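Local coordinates for protein VAL-1 (Chlorella virus, PDB 3A0N) that probably cleaves alginate, and perhaps related uronic-acid polysaccharides, by beta-elimination, as a viral polysaccharide lyase of family 14, at residues A[24-29]-A[57-62]; A[114-119]-A[128-133]. One frame throughout, in Å; residues are numbered along the deposited sequence.

Contact 1 (A[24-29]-A[57-62]); sequences VNMKKS and GGFSFS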
# COMPACT_ATOMS: atom_id res chain seq x y z
N VAL A 24 7.18 -12.13 -6.71
CA VAL A 24 8.13 -11.69 -5.69
C VAL A 24 9.41 -11.14 -6.35
O VAL A 24 9.91 -11.79 -7.26
CB VAL A 24 8.49 -12.79 -4.70
CG1 VAL A 24 9.57 -12.35 -3.73
CG2 VAL A 24 7.23 -13.18 -3.91
N ASN A 25 9.86 -10.01 -5.84
CA ASN A 25 11.18 -9.45 -6.15
C ASN A 25 11.77 -9.00 -4.83
O ASN A 25 11.45 -7.91 -4.29
CB ASN A 25 11.11 -8.29 -7.13
CG ASN A 25 12.51 -7.94 -7.64
OD1 ASN A 25 13.51 -8.52 -7.21
ND2 ASN A 25 12.55 -6.97 -8.55
N MET A 26 12.65 -9.78 -4.19
CA MET A 26 13.25 -9.37 -2.93
C MET A 26 14.32 -8.28 -3.11
O MET A 26 14.64 -7.64 -2.12
CB MET A 26 13.91 -10.50 -2.12
CG MET A 26 13.02 -11.65 -1.68
SD MET A 26 11.68 -11.11 -0.58
CE MET A 26 12.62 -10.70 0.89
N LYS A 27 14.82 -8.16 -4.34
CA LYS A 27 15.91 -7.20 -4.57
C LYS A 27 17.04 -7.43 -3.58
O LYS A 27 17.53 -8.59 -3.56
CB LYS A 27 15.35 -5.77 -4.52
CG LYS A 27 14.37 -5.49 -5.66
CD LYS A 27 13.66 -4.14 -5.49
CE LYS A 27 12.86 -3.72 -6.72
NZ LYS A 27 12.60 -2.24 -6.65
N LYS A 28 17.50 -6.49 -2.80
CA LYS A 28 18.54 -6.69 -1.79
C LYS A 28 18.01 -6.95 -0.39
O LYS A 28 18.73 -7.07 0.59
CB LYS A 28 19.50 -5.48 -1.74
CG LYS A 28 20.35 -5.35 -3.01
CD LYS A 28 21.29 -4.16 -2.92
CE LYS A 28 22.13 -4.10 -4.19
NZ LYS A 28 23.11 -2.97 -4.08
N SER A 29 16.67 -7.06 -0.28
CA SER A 29 16.01 -7.25 0.99
C SER A 29 15.96 -8.73 1.37
O SER A 29 16.10 -9.60 0.52
CB SER A 29 14.57 -6.70 0.90
OG SER A 29 14.57 -5.30 0.58
N GLY A 57 16.38 -0.69 -4.33
CA GLY A 57 15.80 -0.46 -3.02
C GLY A 57 14.42 -1.11 -2.86
O GLY A 57 13.62 -1.22 -3.78
N GLY A 58 14.20 -1.52 -1.59
CA GLY A 58 12.88 -2.09 -1.30
C GLY A 58 12.71 -3.54 -1.72
O GLY A 58 13.63 -4.33 -1.94
N PHE A 59 11.45 -3.93 -1.80
CA PHE A 59 11.08 -5.28 -2.24
C PHE A 59 9.61 -5.29 -2.61
O PHE A 59 8.91 -4.34 -2.24
CB PHE A 59 11.37 -6.38 -1.21
CG PHE A 59 10.54 -6.33 0.06
CD1 PHE A 59 9.56 -7.30 0.26
CD2 PHE A 59 10.72 -5.40 1.06
CE1 PHE A 59 8.81 -7.30 1.42
CE2 PHE A 59 9.94 -5.37 2.22
CZ PHE A 59 8.95 -6.35 2.42
N SER A 60 9.17 -6.32 -3.35
CA SER A 60 7.79 -6.34 -3.80
C SER A 60 7.27 -7.77 -3.82
O SER A 60 8.07 -8.69 -3.92
CB SER A 60 7.67 -5.76 -5.20
OG SER A 60 8.54 -6.40 -6.14
N PHE A 61 5.96 -7.87 -3.71
CA PHE A 61 5.27 -9.17 -3.88
C PHE A 61 3.78 -8.88 -4.08
O PHE A 61 3.32 -7.79 -3.73
CB PHE A 61 5.45 -10.10 -2.71
CG PHE A 61 4.89 -9.70 -1.37
CD1 PHE A 61 3.59 -10.06 -1.01
CD2 PHE A 61 5.60 -8.97 -0.43
CE1 PHE A 61 3.04 -9.70 0.21
CE2 PHE A 61 5.05 -8.60 0.78
CZ PHE A 61 3.76 -8.98 1.15
N SER A 62 3.03 -9.87 -4.57
CA SER A 62 1.58 -9.75 -4.74
C SER A 62 0.98 -10.93 -3.96
O SER A 62 1.62 -11.97 -3.90
CB SER A 62 1.20 -9.76 -6.20
OG SER A 62 -0.15 -9.42 -6.46
O HOH W 1 14.96 -0.87 -6.97
O HOH W 2 16.47 -3.80 -2.11
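Asn25 and Ser60 face each other as an antiparallel hydrogen-bonded pair: Asn25 N donates to Ser60 O at 2.9 Å and 175°, almost straight, and Ser60 N returns a bond to Asn25 O. Their side chains share one face of the sheet, where Ser60 OG lies 3.3 Å from Asn25 CB. One residue along, the CG2 branch of Val24 packs against Phe61 CB at 3.8 Å. Beyond Asn25 the first chain leaves the ladder in a type II' turn from Met26 to Ser29, and its side chains take over the contact. Ser29 OG bonds to Gly58 O at 2.9 Å, coming in well above the carbonyl plane (70°). The extended Lys27 runs past that same carbonyl, with CB 3.4 Å from Gly58 O, and reaches Gly57 O with NZ at 3.2 Å; water 1 joins NZ to Gly57 N, and water 2 links Lys28 N to Gly58 O. Here strand 21-25, an outermost strand of the seven-stranded antiparallel sheet of this concanavalin-like lyase fold, meets strand 59-63. An Asx turn, in which Asn25 OD1 accepts from Lys27 N, overlaps the start of the type II' turn. In one of its two conformers, Met26 SD makes an oblique Met-aromatic contact with Phe59, 5.5 Å from the ring centroid. Phe59 CG sits between its backbone N and carbonyl carbon (chi1 67°), which carries the ring away from segment 24-29 and onto Trp217, Val40 and Ala42. Val43 N bonds to Ser29 OG, fixing that hydroxyl from strand 37-44.

Contact 2 (A[114-119]-A[128-133]); sequences SNRIMW and YIYPPS. With BDP (beta-D-glucopyranuronic acid), chain B.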
# COMPACT_ATOMS: atom_id res chain seq x y z
N SER A 114 -6.30 1.58 -7.46
CA SER A 114 -5.52 1.13 -6.33
C SER A 114 -5.60 2.08 -5.14
O SER A 114 -5.84 3.26 -5.29
CB SER A 114 -4.05 0.91 -6.70
OG SER A 114 -3.51 2.18 -7.12
N ASN A 115 -5.43 1.48 -3.97
CA ASN A 115 -5.48 2.17 -2.70
C ASN A 115 -4.24 1.82 -1.93
O ASN A 115 -4.09 0.71 -1.42
CB ASN A 115 -6.73 1.70 -1.94
CG ASN A 115 -7.08 2.61 -0.80
OD1 ASN A 115 -6.65 3.77 -0.76
ND2 ASN A 115 -7.83 2.10 0.17
N ARG A 116 -3.28 2.74 -1.81
CA ARG A 116 -2.01 2.44 -1.20
C ARG A 116 -1.61 3.38 -0.08
O ARG A 116 -2.12 4.50 0.04
CB ARG A 116 -0.88 2.48 -2.27
CG ARG A 116 -0.97 1.37 -3.29
CD ARG A 116 0.21 1.38 -4.24
NE ARG A 116 0.08 2.47 -5.20
CZ ARG A 116 1.03 2.83 -6.07
NH1 ARG A 116 2.23 2.26 -6.13
NH2 ARG A 116 0.72 3.83 -6.89
N ILE A 117 -0.75 2.91 0.80
CA ILE A 117 -0.08 3.72 1.78
C ILE A 117 1.21 4.31 1.19
O ILE A 117 2.02 3.56 0.63
CB ILE A 117 0.32 2.90 2.99
CG1 ILE A 117 -0.90 2.39 3.78
CG2 ILE A 117 1.29 3.63 3.92
CD1 ILE A 117 -1.72 3.47 4.46
N MET A 118 1.37 5.62 1.36
CA MET A 118 2.69 6.22 1.17
C MET A 118 3.18 6.84 2.46
O MET A 118 2.37 7.33 3.25
CB MET A 118 2.71 7.33 0.11
CG MET A 118 2.74 6.89 -1.32
SD MET A 118 2.98 8.26 -2.48
CE MET A 118 4.65 8.78 -2.08
N TRP A 119 4.50 6.82 2.68
CA TRP A 119 5.05 7.68 3.72
C TRP A 119 5.38 9.02 3.04
O TRP A 119 5.34 9.15 1.82
CB TRP A 119 6.26 7.09 4.40
CG TRP A 119 7.60 7.16 3.73
CD1 TRP A 119 8.48 8.22 3.79
CD2 TRP A 119 8.23 6.16 2.93
NE1 TRP A 119 9.61 7.89 3.05
CE2 TRP A 119 9.48 6.63 2.51
CE3 TRP A 119 7.87 4.86 2.49
CZ2 TRP A 119 10.36 5.91 1.71
CZ3 TRP A 119 8.72 4.13 1.70
CH2 TRP A 119 9.98 4.65 1.30
N TYR A 128 -3.00 6.99 -0.83
CA TYR A 128 -2.58 7.38 -2.17
C TYR A 128 -3.40 6.60 -3.19
O TYR A 128 -3.23 5.37 -3.21
CB TYR A 128 -1.08 7.10 -2.29
CG TYR A 128 -0.40 7.63 -3.52
CD1 TYR A 128 -0.35 9.01 -3.75
CD2 TYR A 128 0.22 6.79 -4.42
CE1 TYR A 128 0.29 9.50 -4.89
CE2 TYR A 128 0.86 7.26 -5.57
CZ TYR A 128 0.89 8.62 -5.76
OH TYR A 128 1.53 9.11 -6.89
N ILE A 129 -4.25 7.24 -3.97
CA ILE A 129 -5.22 6.50 -4.76
C ILE A 129 -5.06 6.76 -6.24
O ILE A 129 -4.87 7.89 -6.73
CB ILE A 129 -6.66 6.94 -4.35
CG1 ILE A 129 -6.91 6.61 -2.88
CG2 ILE A 129 -7.70 6.35 -5.26
CD1 ILE A 129 -8.27 7.02 -2.38
N TYR A 130 -5.14 5.70 -7.03
CA TYR A 130 -5.28 5.79 -8.47
C TYR A 130 -6.71 5.43 -8.82
O TYR A 130 -7.04 4.24 -8.67
CB TYR A 130 -4.29 4.83 -9.17
CG TYR A 130 -2.94 5.46 -9.48
CD1 TYR A 130 -2.02 5.72 -8.48
CD2 TYR A 130 -2.62 5.76 -10.79
CE1 TYR A 130 -0.77 6.30 -8.80
CE2 TYR A 130 -1.40 6.34 -11.12
CZ TYR A 130 -0.50 6.59 -10.11
OH TYR A 130 0.72 7.17 -10.46
N PRO A 131 -7.59 6.32 -9.24
CA PRO A 131 -8.97 5.96 -9.59
C PRO A 131 -9.03 5.48 -11.02
O PRO A 131 -8.11 5.75 -11.81
CB PRO A 131 -9.70 7.29 -9.42
CG PRO A 131 -8.66 8.30 -9.85
CD PRO A 131 -7.30 7.76 -9.43
N PRO A 132 -10.06 4.76 -11.43
CA PRO A 132 -10.16 4.34 -12.82
C PRO A 132 -10.33 5.49 -13.82
O PRO A 132 -10.87 6.52 -13.47
CB PRO A 132 -11.45 3.49 -12.87
CG PRO A 132 -11.63 3.09 -11.44
CD PRO A 132 -11.20 4.31 -10.62
N SER A 133 -9.87 5.21 -15.04
CA SER A 133 -10.08 6.14 -16.15
C SER A 133 -11.57 6.17 -16.49
O SER A 133 -12.25 5.14 -16.39
CB SER A 133 -9.29 5.71 -17.36
OG SER A 133 -7.90 5.76 -17.11
C1 BDP B . 2.75 12.39 -3.73
C2 BDP B . 3.51 13.28 -2.77
C3 BDP B . 2.53 13.86 -1.72
C4 BDP B . 1.36 14.54 -2.43
C5 BDP B . 0.69 13.57 -3.40
C6 BDP B . -0.33 14.34 -4.26
O2 BDP B . 4.50 12.48 -2.07
O3 BDP B . 3.27 14.79 -0.93
O4 BDP B . 0.41 15.06 -1.49
O5 BDP B . 1.68 13.11 -4.35
O6A BDP B . -1.56 14.20 -4.04
O1 BDP B . 3.66 11.95 -4.76
O6B BDP B . 0.14 15.07 -5.18
O HOH W 3 -2.21 3.97 -5.43
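The hairpin of strands 112-119 and 125-130 presents Met118 and Tyr128 beside the bound glucuronic acid. Met118 SD stands 3.5 Å from the Tyr128 ring centroid and only 8° off the normal, a Met-aromatic contact over the face. A bend at chi3 (67°) carries its methyl CE to 3.7 Å from BDP O2, while Tyr128 CE1 lies 3.9 Å from BDP O5. At the edge of the Tyr128 ring comes Arg116 NH2, 3.7 Å from Tyr128 CE2, and the edge of the same guanidinium meets Tyr130 CE1 at 3.5 Å. Water 3 accepts from Arg116 NE and donates to Ser114 OG and Tyr128 O, tying this row to the backbone. Tyr128 OH is held by Gly148 N and Tyr130 OH by Tyr106 N, which fixes the outer ends of both rings. Beneath, the pairs Ser114-Tyr130 and Arg116-Tyr128 each exchange two backbone bonds, the shortest being Tyr128 N to Arg116 O at 2.8 Å. On the other face Asn115 OD1 lies 3.6 Å from Ile129 CG1, and Asn115 ND2 bonds to Ser188 and Thr172. Gln120, Gly150 and Gln153 grip the sugar itself, beside an antiparallel hairpin in the saccharide-binding sheet of a concanavalin-like beta-sandwich.

Contacts 1 and 2 belong to the same seven-stranded sheet, with centres 20 Å apart and nearest atoms about 8 Å apart. Contact 1 joins the outermost strand 21-25 to its neighbour, is partly buried, and has a single bridge pair; lysine and serine side chains and two waters continue it where the chain turns away. Contact 2 lies nearer the centre of the chain, all seven touching residues are buried, and three successive pairs hold strands 112-119 and 125-130. Its side chains meet mainly by sulfur, ring and guanidinium packing rather than by direct hydrogen bonds, and two of them also approach the sugar.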